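Long-range contact in PelD (PDB 4EUV), which binds the bacterial second messenger cyclic di-GMP and acts as its effector in pellicle formation by Pseudomonas aeruginosa: residues Gly211-Leu216 with Val229-Thr234. Sequence-based numbering, arbitrary orientation.
With C2E (9,9'-[(2R,3R,3aS,5S,7aR,9R,10R,10aS,12S,14aR)-3,5,10,12-tetrahydroxy-5,12-dioxidooctahydro-2H,7H-difuro[3,2-d:3',2'-j][1,3,7,9,2,8]tetraoxadiphosphacyclododecine-2,9-diyl]bis(2-amino-1,9-dihydro-6H-purin-6-one)), chain B.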
loop_
_atom_site.group_PDB
_atom_site.type_symbol
_atom_site.label_atom_id
_atom_site.label_comp_id
_atom_site.label_asym_id
_atom_site.label_seq_id
_atom_site.Cartn_x
_atom_site.Cartn_y
_atom_site.Cartn_z
ATOM N N GLY A 211 0.569 -5.669 -11.063
ATOM C CA GLY A 211 1.172 -5.485 -9.756
ATOM C C GLY A 211 0.591 -4.602 -8.679
ATOM O O GLY A 211 0.912 -3.453 -8.597
ATOM N N LEU A 212 -0.239 -5.050 -7.777
ATOM C CA LEU A 212 -0.531 -3.954 -6.740
ATOM C C LEU A 212 -1.728 -3.048 -7.014
ATOM O O LEU A 212 -2.323 -2.520 -6.087
ATOM C CB LEU A 212 0.653 -3.007 -6.586
ATOM C CG LEU A 212 1.307 -2.757 -5.211
ATOM C CD1 LEU A 212 1.916 -4.051 -4.678
ATOM C CD2 LEU A 212 2.374 -1.660 -5.201
ATOM N N ASP A 213 -2.063 -2.821 -8.275
ATOM C CA ASP A 213 -3.390 -2.265 -8.562
ATOM C C ASP A 213 -4.387 -3.261 -8.014
ATOM O O ASP A 213 -4.117 -4.454 -8.023
ATOM C CB ASP A 213 -3.599 -2.115 -10.066
ATOM C CG ASP A 213 -2.743 -1.008 -10.674
ATOM O OD1 ASP A 213 -1.888 -0.408 -9.966
ATOM O OD2 ASP A 213 -2.911 -0.766 -11.878
ATOM N N VAL A 214 -5.528 -2.776 -7.545
ATOM C CA VAL A 214 -6.567 -3.618 -6.974
ATOM C C VAL A 214 -7.898 -3.210 -7.607
ATOM O O VAL A 214 -8.114 -2.007 -7.912
ATOM C CB VAL A 214 -6.640 -3.536 -5.402
ATOM C CG1 VAL A 214 -5.535 -4.408 -4.727
ATOM C CG2 VAL A 214 -6.558 -2.074 -4.920
ATOM N N GLN A 215 -8.787 -4.193 -7.800
ATOM C CA GLN A 215 -10.041 -3.941 -8.528
ATOM C C GLN A 215 -11.248 -4.402 -7.763
ATOM O O GLN A 215 -11.158 -5.340 -7.007
ATOM C CB GLN A 215 -10.058 -4.689 -9.877
ATOM C CG GLN A 215 -8.938 -4.297 -10.822
ATOM C CD GLN A 215 -9.015 -5.041 -12.154
ATOM O OE1 GLN A 215 -9.732 -6.047 -12.271
ATOM N NE2 GLN A 215 -8.309 -4.538 -13.159
ATOM N N LEU A 216 -12.374 -3.734 -7.999
ATOM C CA LEU A 216 -13.673 -4.189 -7.545
ATOM C C LEU A 216 -14.630 -4.260 -8.726
ATOM O O LEU A 216 -14.674 -3.349 -9.545
ATOM C CB LEU A 216 -14.269 -3.234 -6.512
ATOM C CG LEU A 216 -13.713 -3.145 -5.105
ATOM C CD1 LEU A 216 -14.511 -2.072 -4.356
ATOM C CD2 LEU A 216 -13.810 -4.525 -4.399
ATOM N N VAL A 229 -10.867 0.493 -10.411
ATOM C CA VAL A 229 -9.459 0.166 -10.300
ATOM C C VAL A 229 -8.730 1.265 -9.512
ATOM O O VAL A 229 -8.717 2.453 -9.910
ATOM C CB VAL A 229 -8.743 0.029 -11.697
ATOM C CG1 VAL A 229 -7.316 -0.534 -11.537
ATOM C CG2 VAL A 229 -9.563 -0.851 -12.664
ATOM N N LEU A 230 -8.079 0.837 -8.438
ATOM C CA LEU A 230 -7.144 1.700 -7.703
ATOM C C LEU A 230 -5.701 1.441 -8.169
ATOM O O LEU A 230 -5.272 0.291 -8.293
ATOM C CB LEU A 230 -7.345 1.516 -6.174
ATOM C CG LEU A 230 -6.249 2.126 -5.277
ATOM C CD1 LEU A 230 -6.429 3.674 -5.203
ATOM C CD2 LEU A 230 -6.214 1.458 -3.910
ATOM N N LEU A 231 -4.974 2.505 -8.510
ATOM C CA LEU A 231 -3.561 2.422 -8.798
ATOM C C LEU A 231 -2.755 3.122 -7.703
ATOM O O LEU A 231 -2.549 4.350 -7.766
ATOM C CB LEU A 231 -3.190 3.026 -10.168
ATOM C CG LEU A 231 -4.146 3.216 -11.356
ATOM C CD1 LEU A 231 -3.470 2.985 -12.705
ATOM C CD2 LEU A 231 -5.465 2.489 -11.279
ATOM N N PRO A 232 -2.293 2.353 -6.699
ATOM C CA PRO A 232 -1.399 2.916 -5.678
ATOM C C PRO A 232 -0.110 3.439 -6.298
ATOM O O PRO A 232 0.387 2.890 -7.295
ATOM C CB PRO A 232 -1.043 1.715 -4.805
ATOM C CG PRO A 232 -2.157 0.705 -5.042
ATOM C CD PRO A 232 -2.545 0.906 -6.480
ATOM N N LEU A 233 0.426 4.479 -5.669
ATOM C CA LEU A 233 1.769 4.988 -5.916
ATOM C C LEU A 233 1.957 5.225 -7.402
ATOM O O LEU A 233 2.963 4.825 -7.984
ATOM C CB LEU A 233 2.826 4.018 -5.392
ATOM C CG LEU A 233 2.726 3.581 -3.941
ATOM C CD1 LEU A 233 3.670 2.427 -3.680
ATOM C CD2 LEU A 233 3.031 4.760 -3.034
ATOM N N THR A 234 0.936 5.832 -8.007
ATOM C CA THR A 234 0.928 6.064 -9.446
ATOM C C THR A 234 0.668 7.540 -9.720
ATOM O O THR A 234 -0.352 8.050 -9.332
ATOM C CB THR A 234 -0.184 5.181 -10.046
ATOM O OG1 THR A 234 0.184 3.801 -9.853
ATOM C CG2 THR A 234 -0.423 5.483 -11.537
HETATM P P1 C2E B . 4.122 0.196 -20.186
HETATM O O2P C2E B . 3.943 0.959 -21.459
HETATM O O1P C2E B . 3.300 -1.067 -19.996
HETATM O "O5'" C2E B . 3.841 1.239 -19.021
HETATM C "C5'" C2E B . 4.239 2.610 -19.115
HETATM C "C4'" C2E B . 3.966 3.219 -17.749
HETATM O "O4'" C2E B . 2.530 3.377 -17.611
HETATM C "C3'" C2E B . 4.395 2.331 -16.583
HETATM O "O3'" C2E B . 5.714 2.596 -16.094
HETATM C "C2'" C2E B . 3.417 2.732 -15.493
HETATM O "O2'" C2E B . 3.849 3.908 -14.799
HETATM C "C1'" C2E B . 2.159 3.046 -16.260
HETATM N N9 C2E B . 1.312 1.827 -16.264
HETATM C C8 C2E B . 1.083 1.012 -17.308
HETATM N N7 C2E B . 0.255 0.007 -16.958
HETATM C C5 C2E B . -0.056 0.180 -15.661
HETATM C C6 C2E B . -0.893 -0.549 -14.690
HETATM O O6 C2E B . -1.564 -1.660 -15.104
HETATM N N1 C2E B . -0.959 -0.065 -13.436
HETATM C C2 C2E B . -0.271 1.059 -13.036
HETATM N N2 C2E B . -0.381 1.471 -11.756
HETATM N N3 C2E B . 0.518 1.790 -13.889
HETATM C C4 C2E B . 0.660 1.372 -15.188
HETATM P P11 C2E B . 6.587 1.441 -15.388
HETATM O O21 C2E B . 7.932 2.091 -15.126
HETATM O O11 C2E B . 5.826 0.856 -14.214
HETATM O O5A C2E B . 6.750 0.302 -16.504
HETATM C C5A C2E B . 7.650 0.498 -17.596
HETATM C C4A C2E B . 7.559 -0.679 -18.550
HETATM O O4A C2E B . 7.968 -1.869 -17.893
HETATM C C3A C2E B . 6.136 -1.008 -18.984
HETATM O O3A C2E B . 5.681 -0.191 -20.051
HETATM C C2A C2E B . 6.183 -2.478 -19.342
HETATM O O2A C2E B . 6.746 -2.675 -20.651
HETATM C C1A C2E B . 7.166 -2.976 -18.309
HETATM N N91 C2E B . 6.436 -3.476 -17.111
HETATM C C81 C2E B . 6.256 -2.858 -15.922
HETATM N N71 C2E B . 5.551 -3.644 -15.076
HETATM C C51 C2E B . 5.293 -4.789 -15.733
HETATM C C61 C2E B . 4.607 -6.065 -15.458
HETATM O O61 C2E B . 4.016 -6.327 -14.263
HETATM N N11 C2E B . 4.546 -6.985 -16.432
HETATM C C21 C2E B . 5.127 -6.805 -17.639
HETATM N N21 C2E B . 5.043 -7.806 -18.553
HETATM N N31 C2E B . 5.778 -5.667 -17.974
HETATM C C41 C2E B . 5.887 -4.663 -17.068
HETATM O O HOH W 1 0.384 0.461 -8.638
#
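Val-214 and Leu-230 form the tight end of this contact, a hydrogen-bonded antiparallel pair: Val-214 N gives to Leu-230 O at 3.2 Å, and Leu-230 N returns the bond to Val-214 O at 2.9 Å. Their side chains run alongside each other, Val-214 CG2 lying 3.7 Å from Leu-230 CD2, and Phe-167 of helix 162-181 packs against both. On the other face Gln-215 lies beside Val-229, its CG and amide nitrogen brushing the CG2 methyl while NE2 is hydrogen-bonded to Leu-205 O.

Beyond Asp-213 and Leu-231 the backbones diverge; Leu-212 O still lies against the Pro-232 ring, 3.4 Å from Pro-232 CG, but a water and a guanine of C2E bridge the wider part. Asp-213 has CG anti to its own carbonyl carbon (chi1 -70°), which sets the carboxylate beside Leu-231 and in front of that base. Asp-213 OD2 accepts N1 of C2E at 2.6 Å, and Asp-213 OD1 accepts N2 of C2E at 3.0 Å, nearly straight at 168°, so two hydrogen bonds hold the guanine. N2 also reaches Thr-234 OG1, and that hydroxyl donates to Pro-232 O from above the carbonyl plane. The water gives to both Asp-213 OD1 and Pro-232 O, linking the two segments. Leu-231 CD1 touches the guanine 3.6 Å from C2E N2. Arg-210 and Arg-245 are also hydrogen-bonded to C2E. At this open end of a GGDEF-domain hairpin, Arg-210 and Asp-213 make an RxxD motif, as in the inhibitory I-site of GGDEF domains.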